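Local coordinates for protein oligogalacturonate lyase (Vibrio parahaemolyticus RIMD 2210633, PDB 3C5M) that probably cleaves pectin-derived oligogalacturonides by beta-elimination and binds manganese within a seven-bladed beta-propeller, at residues 9-14 and 68-73; 19-24 and 333-338; 102-107 and 115-120; 165-170 and 183-188. All coordinates share one frame; numbering follows the deposited sequence.

Contact 1 of 4, residues 9-14 and 68-73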
# COMPACT_ATOMS: atom_id res chain seq x y z
N LEU A 9 -15.81 -11.83 -16.53
CA LEU A 9 -15.14 -10.68 -17.14
C LEU A 9 -14.46 -11.01 -18.46
O LEU A 9 -14.22 -12.17 -18.78
CB LEU A 9 -14.09 -10.13 -16.17
CG LEU A 9 -14.56 -9.79 -14.76
CD1 LEU A 9 -13.37 -9.35 -13.93
CD2 LEU A 9 -15.62 -8.70 -14.81
N ASN A 10 -14.14 -9.96 -19.21
CA ASN A 10 -13.47 -10.08 -20.51
C ASN A 10 -12.08 -9.47 -20.39
O ASN A 10 -11.94 -8.32 -19.98
CB ASN A 10 -14.25 -9.33 -21.59
CG ASN A 10 -15.39 -10.15 -22.15
OD1 ASN A 10 -16.01 -10.94 -21.44
ND2 ASN A 10 -15.67 -9.96 -23.43
N PHE A 11 -11.05 -10.23 -20.74
CA PHE A 11 -9.69 -9.69 -20.66
C PHE A 11 -9.25 -9.21 -22.04
O PHE A 11 -9.18 -10.00 -22.99
CB PHE A 11 -8.72 -10.75 -20.13
CG PHE A 11 -8.93 -11.10 -18.68
CD1 PHE A 11 -8.24 -12.16 -18.11
CD2 PHE A 11 -9.80 -10.36 -17.88
CE1 PHE A 11 -8.42 -12.50 -16.78
CE2 PHE A 11 -9.98 -10.69 -16.54
CZ PHE A 11 -9.29 -11.76 -15.99
N GLU A 12 -8.97 -7.92 -22.15
CA GLU A 12 -8.53 -7.37 -23.42
C GLU A 12 -7.08 -6.95 -23.30
O GLU A 12 -6.71 -6.17 -22.43
CB GLU A 12 -9.40 -6.17 -23.80
CG GLU A 12 -9.02 -5.53 -25.13
CD GLU A 12 -9.98 -4.42 -25.55
OE1 GLU A 12 -9.73 -3.77 -26.59
OE2 GLU A 12 -10.99 -4.20 -24.84
N THR A 13 -6.25 -7.47 -24.19
CA THR A 13 -4.84 -7.15 -24.16
C THR A 13 -4.44 -6.24 -25.32
O THR A 13 -4.84 -6.48 -26.46
CB THR A 13 -3.99 -8.42 -24.22
OG1 THR A 13 -4.44 -9.34 -23.22
CG2 THR A 13 -2.54 -8.08 -24.01
N PHE A 14 -3.67 -5.20 -25.02
CA PHE A 14 -3.22 -4.28 -26.06
C PHE A 14 -1.71 -4.04 -25.94
O PHE A 14 -1.10 -4.37 -24.93
CB PHE A 14 -3.99 -2.95 -25.99
CG PHE A 14 -3.82 -2.20 -24.70
CD1 PHE A 14 -4.52 -2.57 -23.56
CD2 PHE A 14 -2.93 -1.13 -24.62
CE1 PHE A 14 -4.35 -1.89 -22.35
CE2 PHE A 14 -2.74 -0.44 -23.41
CZ PHE A 14 -3.45 -0.82 -22.28
N GLU A 68 -7.49 -17.35 -14.29
CA GLU A 68 -7.60 -18.36 -15.33
C GLU A 68 -9.03 -18.75 -15.70
O GLU A 68 -9.25 -19.60 -16.56
CB GLU A 68 -6.79 -19.62 -14.96
CG GLU A 68 -7.04 -20.17 -13.57
CD GLU A 68 -6.29 -21.47 -13.30
OE1 GLU A 68 -5.04 -21.49 -13.38
OE2 GLU A 68 -6.95 -22.50 -13.00
N THR A 69 -10.00 -18.13 -15.06
CA THR A 69 -11.40 -18.45 -15.34
C THR A 69 -12.11 -17.18 -15.77
O THR A 69 -13.19 -17.22 -16.38
CB THR A 69 -12.07 -19.00 -14.07
OG1 THR A 69 -11.51 -20.28 -13.77
CG2 THR A 69 -13.56 -19.15 -14.26
N GLN A 70 -11.50 -16.06 -15.43
CA GLN A 70 -12.03 -14.76 -15.74
C GLN A 70 -13.33 -14.51 -15.00
O GLN A 70 -14.11 -13.66 -15.40
CB GLN A 70 -12.22 -14.60 -17.24
CG GLN A 70 -10.90 -14.60 -17.96
CD GLN A 70 -11.01 -14.17 -19.39
OE1 GLN A 70 -10.01 -14.00 -20.07
NE2 GLN A 70 -12.23 -13.99 -19.86
N GLN A 71 -13.55 -15.25 -13.92
CA GLN A 71 -14.75 -15.08 -13.11
C GLN A 71 -14.39 -14.51 -11.75
O GLN A 71 -13.40 -14.90 -11.14
CB GLN A 71 -15.48 -16.41 -12.94
CG GLN A 71 -15.99 -16.95 -14.25
CD GLN A 71 -16.79 -18.21 -14.07
OE1 GLN A 71 -16.41 -19.09 -13.30
NE2 GLN A 71 -17.90 -18.31 -14.81
N ALA A 72 -15.18 -13.56 -11.29
CA ALA A 72 -14.94 -12.92 -10.01
C ALA A 72 -16.13 -13.13 -9.10
O ALA A 72 -17.28 -13.03 -9.53
CB ALA A 72 -14.70 -11.44 -10.21
N VAL A 73 -15.86 -13.43 -7.84
CA VAL A 73 -16.94 -13.63 -6.88
C VAL A 73 -16.98 -12.45 -5.92
O VAL A 73 -15.94 -11.91 -5.53
CB VAL A 73 -16.75 -14.96 -6.10
CG1 VAL A 73 -15.35 -15.03 -5.52
CG2 VAL A 73 -17.78 -15.06 -5.00

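Contact 2 of 4, residues 19-24 and 333-338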
# COMPACT_ATOMS: atom_id res chain seq x y z
N THR A 19 6.43 1.38 -25.90
CA THR A 19 7.36 0.34 -25.47
C THR A 19 7.09 -1.03 -26.07
O THR A 19 7.90 -1.95 -25.91
CB THR A 19 7.32 0.20 -23.94
OG1 THR A 19 5.99 -0.14 -23.55
CG2 THR A 19 7.73 1.50 -23.27
N GLN A 20 5.95 -1.14 -26.74
CA GLN A 20 5.52 -2.39 -27.37
C GLN A 20 5.17 -3.45 -26.33
O GLN A 20 4.75 -4.56 -26.68
CB GLN A 20 6.61 -2.93 -28.31
CG GLN A 20 6.59 -2.37 -29.73
CD GLN A 20 6.59 -0.85 -29.77
OE1 GLN A 20 5.63 -0.23 -30.25
NE2 GLN A 20 7.65 -0.24 -29.25
N VAL A 21 5.32 -3.11 -25.06
CA VAL A 21 5.02 -4.06 -23.99
C VAL A 21 3.53 -4.38 -23.94
O VAL A 21 2.68 -3.51 -24.16
CB VAL A 21 5.47 -3.51 -22.63
CG1 VAL A 21 5.03 -4.45 -21.53
CG2 VAL A 21 6.98 -3.35 -22.62
N LYS A 22 3.21 -5.65 -23.69
CA LYS A 22 1.81 -6.06 -23.62
C LYS A 22 1.16 -5.66 -22.30
O LYS A 22 1.76 -5.78 -21.23
CB LYS A 22 1.66 -7.57 -23.83
CG LYS A 22 1.79 -8.01 -25.27
CD LYS A 22 1.45 -9.47 -25.47
CE LYS A 22 2.48 -10.39 -24.87
NZ LYS A 22 2.10 -11.83 -25.05
N VAL A 23 -0.07 -5.18 -22.39
CA VAL A 23 -0.83 -4.76 -21.23
C VAL A 23 -2.24 -5.28 -21.38
O VAL A 23 -2.89 -5.08 -22.41
CB VAL A 23 -0.94 -3.24 -21.13
CG1 VAL A 23 -1.81 -2.89 -19.96
CG2 VAL A 23 0.44 -2.64 -20.98
N THR A 24 -2.74 -5.93 -20.34
CA THR A 24 -4.07 -6.48 -20.40
C THR A 24 -4.98 -5.91 -19.32
O THR A 24 -4.59 -5.78 -18.17
CB THR A 24 -3.97 -8.03 -20.37
OG1 THR A 24 -5.20 -8.60 -19.89
CG2 THR A 24 -2.80 -8.47 -19.54
N GLN A 333 13.99 1.63 -16.07
CA GLN A 333 13.57 1.50 -17.46
C GLN A 333 12.06 1.63 -17.59
O GLN A 333 11.31 1.16 -16.72
CB GLN A 333 14.03 0.14 -17.99
CG GLN A 333 13.87 -0.05 -19.49
CD GLN A 333 14.59 -1.30 -20.00
OE1 GLN A 333 14.55 -1.62 -21.19
NE2 GLN A 333 15.24 -2.02 -19.09
N LYS A 334 11.60 2.29 -18.65
CA LYS A 334 10.16 2.46 -18.85
C LYS A 334 9.54 1.14 -19.25
O LYS A 334 9.93 0.57 -20.26
CB LYS A 334 9.88 3.49 -19.93
CG LYS A 334 10.26 4.92 -19.57
CD LYS A 334 9.70 5.89 -20.61
CE LYS A 334 10.02 7.35 -20.28
NZ LYS A 334 11.48 7.68 -20.30
N LEU A 335 8.56 0.67 -18.48
CA LEU A 335 7.89 -0.61 -18.78
C LEU A 335 6.83 -0.38 -19.84
O LEU A 335 6.94 -0.84 -20.97
CB LEU A 335 7.21 -1.19 -17.53
CG LEU A 335 7.07 -2.71 -17.40
CD1 LEU A 335 5.96 -3.04 -16.40
CD2 LEU A 335 6.76 -3.33 -18.75
N CYS A 336 5.79 0.33 -19.45
CA CYS A 336 4.72 0.64 -20.36
C CYS A 336 4.21 1.97 -19.88
O CYS A 336 4.90 2.67 -19.14
CB CYS A 336 3.61 -0.42 -20.30
SG CYS A 336 2.68 -0.43 -18.76
N LYS A 337 3.00 2.30 -20.28
CA LYS A 337 2.43 3.57 -19.91
C LYS A 337 1.12 3.37 -19.16
O LYS A 337 0.31 2.55 -19.56
CB LYS A 337 2.24 4.38 -21.20
CG LYS A 337 1.97 5.85 -21.02
CD LYS A 337 2.27 6.65 -22.29
CE LYS A 337 1.38 6.27 -23.48
NZ LYS A 337 1.86 5.04 -24.18
N HIS A 338 0.94 4.09 -18.05
CA HIS A 338 -0.29 3.98 -17.27
C HIS A 338 -1.24 5.13 -17.61
O HIS A 338 -2.45 4.99 -17.50
CB HIS A 338 0.00 3.94 -15.75
CG HIS A 338 0.60 5.20 -15.20
ND1 HIS A 338 -0.10 6.39 -15.11
CD2 HIS A 338 1.83 5.45 -14.68
CE1 HIS A 338 0.68 7.31 -14.57
NE2 HIS A 338 1.85 6.77 -14.30

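Contact 3 of 4, residues 102-107 and 115-120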
# COMPACT_ATOMS: atom_id res chain seq x y z
N LEU A 102 -14.96 0.88 11.77
CA LEU A 102 -15.14 0.47 13.15
C LEU A 102 -14.74 -0.97 13.43
O LEU A 102 -14.12 -1.26 14.45
CB LEU A 102 -16.59 0.66 13.57
CG LEU A 102 -17.04 2.11 13.72
CD1 LEU A 102 -18.50 2.15 14.10
CD2 LEU A 102 -16.20 2.81 14.77
N ASN A 103 -15.09 -1.86 12.50
CA ASN A 103 -14.86 -3.28 12.64
C ASN A 103 -13.85 -3.91 11.70
O ASN A 103 -14.01 -3.84 10.49
CB ASN A 103 -16.19 -4.01 12.46
CG ASN A 103 -17.34 -3.32 13.17
OD1 ASN A 103 -17.37 -3.23 14.41
ND2 ASN A 103 -18.29 -2.81 12.39
N LEU A 104 -12.83 -4.54 12.27
CA LEU A 104 -11.80 -5.23 11.51
C LEU A 104 -12.45 -6.56 11.18
O LEU A 104 -12.82 -7.29 12.09
CB LEU A 104 -10.58 -5.50 12.37
CG LEU A 104 -9.22 -5.48 11.65
CD1 LEU A 104 -8.17 -6.01 12.62
CD2 LEU A 104 -9.25 -6.33 10.39
N MSE A 105 -12.58 -6.89 9.90
CA MSE A 105 -13.23 -8.14 9.49
C MSE A 105 -12.29 -9.18 8.92
O MSE A 105 -11.28 -8.85 8.31
CB MSE A 105 -14.28 -7.86 8.42
CG MSE A 105 -15.18 -6.72 8.73
SE MSE A 105 -16.23 -7.08 10.31
CE MSE A 105 -17.15 -8.72 9.66
N LYS A 106 -12.66 -10.43 9.11
CA LYS A 106 -11.90 -11.55 8.58
C LYS A 106 -12.92 -12.33 7.77
O LYS A 106 -13.96 -12.74 8.31
CB LYS A 106 -11.36 -12.43 9.70
CG LYS A 106 -10.43 -13.50 9.17
CD LYS A 106 -10.22 -14.58 10.18
CE LYS A 106 -9.29 -15.65 9.66
NZ LYS A 106 -9.29 -16.81 10.59
N VAL A 107 -12.63 -12.55 6.50
CA VAL A 107 -13.56 -13.25 5.62
C VAL A 107 -13.03 -14.55 5.01
O VAL A 107 -12.00 -14.55 4.36
CB VAL A 107 -13.96 -12.35 4.43
CG1 VAL A 107 -15.05 -13.02 3.62
CG2 VAL A 107 -14.36 -10.98 4.92
N GLN A 115 -16.14 -12.62 10.12
CA GLN A 115 -15.92 -12.59 11.56
C GLN A 115 -15.34 -11.25 11.98
O GLN A 115 -14.29 -10.83 11.46
CB GLN A 115 -14.92 -13.66 11.99
CG GLN A 115 -15.30 -15.07 11.64
CD GLN A 115 -14.21 -16.09 12.04
OE1 GLN A 115 -14.26 -17.26 11.63
NE2 GLN A 115 -13.24 -15.64 12.83
N VAL A 116 -15.98 -10.55 12.91
CA VAL A 116 -15.42 -9.28 13.34
C VAL A 116 -14.37 -9.61 14.40
O VAL A 116 -14.68 -10.10 15.48
CB VAL A 116 -16.53 -8.35 13.87
CG1 VAL A 116 -17.64 -9.18 14.49
CG2 VAL A 116 -15.95 -7.37 14.86
N ILE A 117 -13.11 -9.37 14.07
CA ILE A 117 -12.02 -9.69 14.97
C ILE A 117 -11.66 -8.57 15.94
O ILE A 117 -10.96 -8.80 16.92
CB ILE A 117 -10.77 -10.09 14.19
CG1 ILE A 117 -10.38 -8.93 13.29
CG2 ILE A 117 -11.05 -11.32 13.33
CD1 ILE A 117 -9.10 -9.15 12.53
N TYR A 118 -12.12 -7.35 15.67
CA TYR A 118 -11.84 -6.23 16.58
C TYR A 118 -12.70 -5.02 16.27
O TYR A 118 -12.94 -4.71 15.11
CB TYR A 118 -10.36 -5.84 16.50
CG TYR A 118 -10.04 -4.52 17.17
CD1 TYR A 118 -9.60 -3.43 16.43
CD2 TYR A 118 -10.19 -4.36 18.55
CE1 TYR A 118 -9.31 -2.20 17.04
CE2 TYR A 118 -9.91 -3.14 19.17
CZ TYR A 118 -9.47 -2.06 18.40
OH TYR A 118 -9.18 -0.84 19.00
N THR A 119 -13.17 -4.34 17.30
CA THR A 119 -14.00 -3.16 17.09
C THR A 119 -13.47 -1.97 17.88
O THR A 119 -13.60 -1.94 19.10
CB THR A 119 -15.47 -3.42 17.52
OG1 THR A 119 -16.04 -4.47 16.72
CG2 THR A 119 -16.30 -2.15 17.35
N VAL A 120 -12.89 -1.00 17.19
CA VAL A 120 -12.33 0.19 17.84
C VAL A 120 -13.19 0.69 18.98
O VAL A 120 -14.41 0.70 18.88
CB VAL A 120 -12.12 1.34 16.83
CG1 VAL A 120 -13.44 1.71 16.18
CG2 VAL A 120 -11.51 2.54 17.52

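Contact 4 of 4, residues 165-170 and 183-188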
# COMPACT_ATOMS: atom_id res chain seq x y z
N ASN A 165 -0.23 18.31 18.40
CA ASN A 165 0.37 17.17 19.08
C ASN A 165 -0.68 16.24 19.65
O ASN A 165 -0.83 16.12 20.86
CB ASN A 165 1.30 17.63 20.21
CG ASN A 165 2.66 18.08 19.70
OD1 ASN A 165 2.77 19.08 18.99
ND2 ASN A 165 3.69 17.33 20.05
N PRO A 166 -1.42 15.55 18.77
CA PRO A 166 -2.48 14.63 19.16
C PRO A 166 -1.90 13.35 19.74
O PRO A 166 -0.84 12.90 19.31
CB PRO A 166 -3.21 14.38 17.85
CG PRO A 166 -2.06 14.34 16.89
CD PRO A 166 -1.24 15.54 17.31
N THR A 167 -2.59 12.77 20.72
CA THR A 167 -2.15 11.54 21.35
C THR A 167 -2.60 10.35 20.51
O THR A 167 -3.80 10.11 20.33
CB THR A 167 -2.72 11.43 22.79
OG1 THR A 167 -2.64 10.07 23.24
CG2 THR A 167 -4.16 11.87 22.82
N CYS A 168 -1.62 9.63 19.99
CA CYS A 168 -1.84 8.46 19.15
C CYS A 168 -1.18 7.24 19.76
O CYS A 168 -0.18 7.35 20.46
CB CYS A 168 -1.24 8.68 17.76
SG CYS A 168 -1.95 10.04 16.84
N ARG A 169 -1.73 6.07 19.48
CA ARG A 169 -1.16 4.85 20.00
C ARG A 169 -1.02 3.80 18.90
O ARG A 169 -1.87 3.68 18.03
CB ARG A 169 -2.02 4.29 21.13
CG ARG A 169 -3.41 3.87 20.69
CD ARG A 169 -4.19 3.27 21.84
NE ARG A 169 -5.49 2.75 21.43
CZ ARG A 169 -6.30 2.06 22.23
NH1 ARG A 169 -5.95 1.81 23.48
NH2 ARG A 169 -7.46 1.62 21.76
N LEU A 170 0.08 3.06 18.97
CA LEU A 170 0.37 2.00 18.02
C LEU A 170 -0.04 0.70 18.72
O LEU A 170 0.66 0.23 19.62
CB LEU A 170 1.87 2.00 17.72
CG LEU A 170 2.37 1.25 16.49
CD1 LEU A 170 3.89 1.34 16.40
CD2 LEU A 170 1.95 -0.20 16.57
N ILE A 183 1.49 -1.19 22.21
CA ILE A 183 2.93 -1.38 22.23
C ILE A 183 3.72 -0.08 22.22
O ILE A 183 4.93 -0.08 22.36
CB ILE A 183 3.44 -2.25 21.05
CG1 ILE A 183 3.20 -1.55 19.73
CG2 ILE A 183 2.73 -3.60 21.04
CD1 ILE A 183 3.53 -2.43 18.54
N HIS A 184 3.01 1.03 22.04
CA HIS A 184 3.65 2.34 22.02
C HIS A 184 2.63 3.46 21.93
O HIS A 184 1.75 3.41 21.09
CB HIS A 184 4.61 2.46 20.82
CG HIS A 184 5.28 3.79 20.73
ND1 HIS A 184 6.24 4.20 21.63
CD2 HIS A 184 5.08 4.84 19.90
CE1 HIS A 184 6.59 5.45 21.37
NE2 HIS A 184 5.89 5.86 20.32
N GLN A 185 2.74 4.45 22.80
CA GLN A 185 1.81 5.58 22.78
C GLN A 185 2.63 6.85 22.72
O GLN A 185 3.84 6.81 22.94
CB GLN A 185 0.93 5.56 24.02
CG GLN A 185 -0.25 6.50 23.93
CD GLN A 185 -1.44 6.00 24.73
OE1 GLN A 185 -1.77 4.81 24.70
NE2 GLN A 185 -2.11 6.90 25.43
N ASP A 186 1.99 7.98 22.45
CA ASP A 186 2.74 9.23 22.36
C ASP A 186 1.82 10.40 22.01
O ASP A 186 0.78 10.23 21.37
CB ASP A 186 3.84 9.10 21.29
CG ASP A 186 4.90 10.18 21.39
OD1 ASP A 186 5.85 10.16 20.57
OD2 ASP A 186 4.78 11.05 22.28
N THR A 187 2.21 11.60 22.45
CA THR A 187 1.42 12.79 22.18
C THR A 187 1.83 13.43 20.87
O THR A 187 1.79 14.65 20.71
CB THR A 187 1.57 13.82 23.31
OG1 THR A 187 2.95 13.92 23.68
CG2 THR A 187 0.74 13.42 24.51
N ALA A 188 2.23 12.58 19.93
CA ALA A 188 2.66 13.02 18.60
C ALA A 188 1.83 12.28 17.56
O ALA A 188 1.29 11.22 17.83
CB ALA A 188 4.14 12.71 18.40
O HOH W 1 -4.03 3.64 25.44

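Contact 1 of 4, residues 9-14 and 68-73
Gln-70 meets both Leu-9 and Phe-11 where the chain passes from one blade of the beta-propeller to another. Strand 6-8 belongs to the blade of strand 71-74. Strand 12-15 belongs to a second sheet, so residues 9-11 make the crossing.

The second segment reaches the contact at Gln-70, which has left-handed helical backbone angles. Its carbonyl O accepts from Leu-9 N at 2.7 Å, in a bond that is nearly straight at the hydrogen (172°). The side chain of Gln-70 leaves toward the crossing segment. With CG anti to the carbonyl carbon (chi1 -66°), CG is placed over the Phe-11 ring, and the extended chain carries the amide on past it. Gln-70 and Phe-11 slide past each other in opposite directions. Gln-70 CG lies over one face of the ring, 3.7 Å from its centroid, and is offset toward the rim. This is a CH-pi contact, with CE1 and CD1 of Phe-11 the nearest ring atoms to CG. Further out, Gln-70 OE1 lies 3.4 Å from Phe-11 CG. The amide is turned 47° from the ring plane. Its other branch, NE2, comes within 2.9 Å of Leu-9 O. Leu-65 of strand 61-66 also touches the Phe-11 side chain.

At Gln-71 the strand begins. Its side chain points away from the crossing and makes a weak hydrogen bond to Thr-8.

Ala-72 turns back toward the crossing. Leu-65 touches both it and Leu-9, and Ile-7 of strand 6-8 touches it too. The apolar contact across the segments here is light: Leu-9 CD1 lies 4.5 Å from Ala-72 CB.

Contact 2 of 4, residues 19-24 and 333-338
The flat group here is the peptide carbonyl of Leu-335, approached by Thr-19 and Val-21. Thr-19 OG1 donates to Leu-335 O at 2.8 Å. The donor stands 18° out of the carbonyl plane, and the C=O...donor angle is 136°. Val-21 CG2 and Thr-19 CG2 also lie near this oxygen.

The torsion of Thr-19 suits this. OG1 sits between the backbone N and the carbonyl carbon (chi1 59°), while CG2 is beside the N and reaches toward Lys-334 O. OG1 also receives a weak hydrogen bond from Val-21 N at 3.4 Å, which ties the turn at Gln-20 to the hydroxyl.

Apolar groups continue the contact. Val-21 and Leu-335 cross at about a right angle, with Val-21 CG1 3.5 Å from Leu-335 CD2. Two residues further on, Val-23 CG2 rests 3.9 Å from Cys-336 SG. Val-21 CB also approaches Cys-336 CB, at 4.3 Å.

The contact joins neighbouring blades of the propeller. Strand 334-337 is the outermost strand of its sheet. Strand 22-25 pairs with strand 376-381 in a blade built from both ends of the chain. Ala-380 of that blade touches both Val-23 and Cys-336.

The Thr-19 hydroxyl thus gives its proton to Leu-335 O and takes a weak bond from Val-21 N. It links the turn to the edge strand of the neighbouring blade. It probably also helps to satisfy a backbone oxygen of a buried leucine, at a place where the two segments form no strand pairing with each other.

Contact 3 of 4, residues 102-107 and 115-120
Leu-104 packs against Ile-117 at the heart of a beta hairpin, strands 103-108 and 114-119, at the outer edge of a four-stranded propeller blade. Their side chains cross obliquely, and Leu-104 CD1 lies 3.3 Å from Ile-117 CD1. Ile-117 CG1 is set between its backbone N and carbonyl carbon (chi1 59°), which brings it over to Leu-104 CB. On the same face Lys-106 and Gln-115 run side by side, pointing the same way. Lys-106 CB also touches Ile-117 CG2.

Asn-103, Met-105, Val-116 and Thr-119 occupy the other face. Met-105 is a selenomethionine whose chain is bent at both chi2 and chi3, and its SE rests 3.8 Å from Val-116 CB. Beside it Asn-103 and Thr-119 lie alongside each other. Thr-119 OG1 donates to Asn-103 OD1 at 2.9 Å, in the carbonyl plane and on a lone pair.

The backbone sets these positions. Leu-104 pairs with Tyr-118, Met-105 with Val-116 and Lys-106 with Gln-115, so the register slips by one residue in a beta bulge that holds Ile-117. Leu-104 N binds Tyr-118 O at 2.8 Å, whereas Leu-104 O receives Ile-117 N at 2.9 Å. Past the bulge, Lys-106 and Gln-115 exchange a pair of bonds. At the other end Val-120 N reaches Leu-102 O at 3.0 Å.

Further out, Leu-139 of strand 138-145 touches both Leu-104 and Ile-117, which joins the hairpin to the next blade. Tyr-118 stretches to that blade too. Its side chain touches Ile-171 and Val-173, and its OH hydrogen-bonds to Glu-143 OE2.

Contact 4 of 4, residues 165-170 and 183-188
Leu-170 and Ile-183 make the close apolar part of this beta hairpin, formed by strands 168-174 and 180-186 at the outer edge of a propeller blade. Leu-170 CD2 lies 3.4 Å from Ile-183 CD1. Ile-183 CG1 sits between its own N and carbonyl carbon (chi1 65°), which lays it beside Leu-170 O.

A classic beta bulge shapes this end: Ile-183 and His-184 both face Leu-170. Leu-170 N donates to His-184 O at 2.7 Å in a straight bond (172°). Leu-170 O accepts from Ile-183 N at 3.1 Å and only weakly from His-184 N. Val-140 of strand 138-145 touches Leu-170, and Leu-190 of the next blade touches both Cys-168 and His-184.

The bonding is uneven along the pair. Like Leu-170 with His-184, Cys-168 and Asp-186 have one good bond, Cys-168 N to Asp-186 O at 2.8 Å, and a weak return. Beyond Cys-168, toward Asn-165, no backbone hydrogen bond joins the segments. Thr-167 CA makes a CA-H...O contact with Asp-186 O at 3.2 Å.

Arg-169 and Gln-185 share a face, the arginine buried and the glutamine exposed. Their side chains cross, with guanidinium and amide planes 79° apart. The arginine's NH2 forms a salt bridge to Glu-143, and Trp-124 adds a cation-pi contact. A water spans the two side chains, donating to Gln-185 OE1 at 2.7 Å and accepting from Arg-169 NH1 at 3.3 Å.

How the contacts relate
Contacts 1 and 2 meet in one sheet, where strands 12-15 and 22-25 are neighbours. Phe-14 N lies 2.7 Å from Val-23 O, a probable hydrogen bond, and the contact centres are 19 Å apart. Contact 2 spans most of the chain, and contacts 3 and 4 fall between its segments. Those two are hairpins of neighbouring blades, with centres 22 Å apart. They touch by packing, with Tyr-118 OH 4.1 Å from Arg-169 NH2, and Glu-143 bonds to both. Contacts 2 and 4 lie on opposite sides of the chain's centre, 43 Å apart between centres. All four contacts are away from the manganese site of His-287, Gln-350, His-353 and His-355.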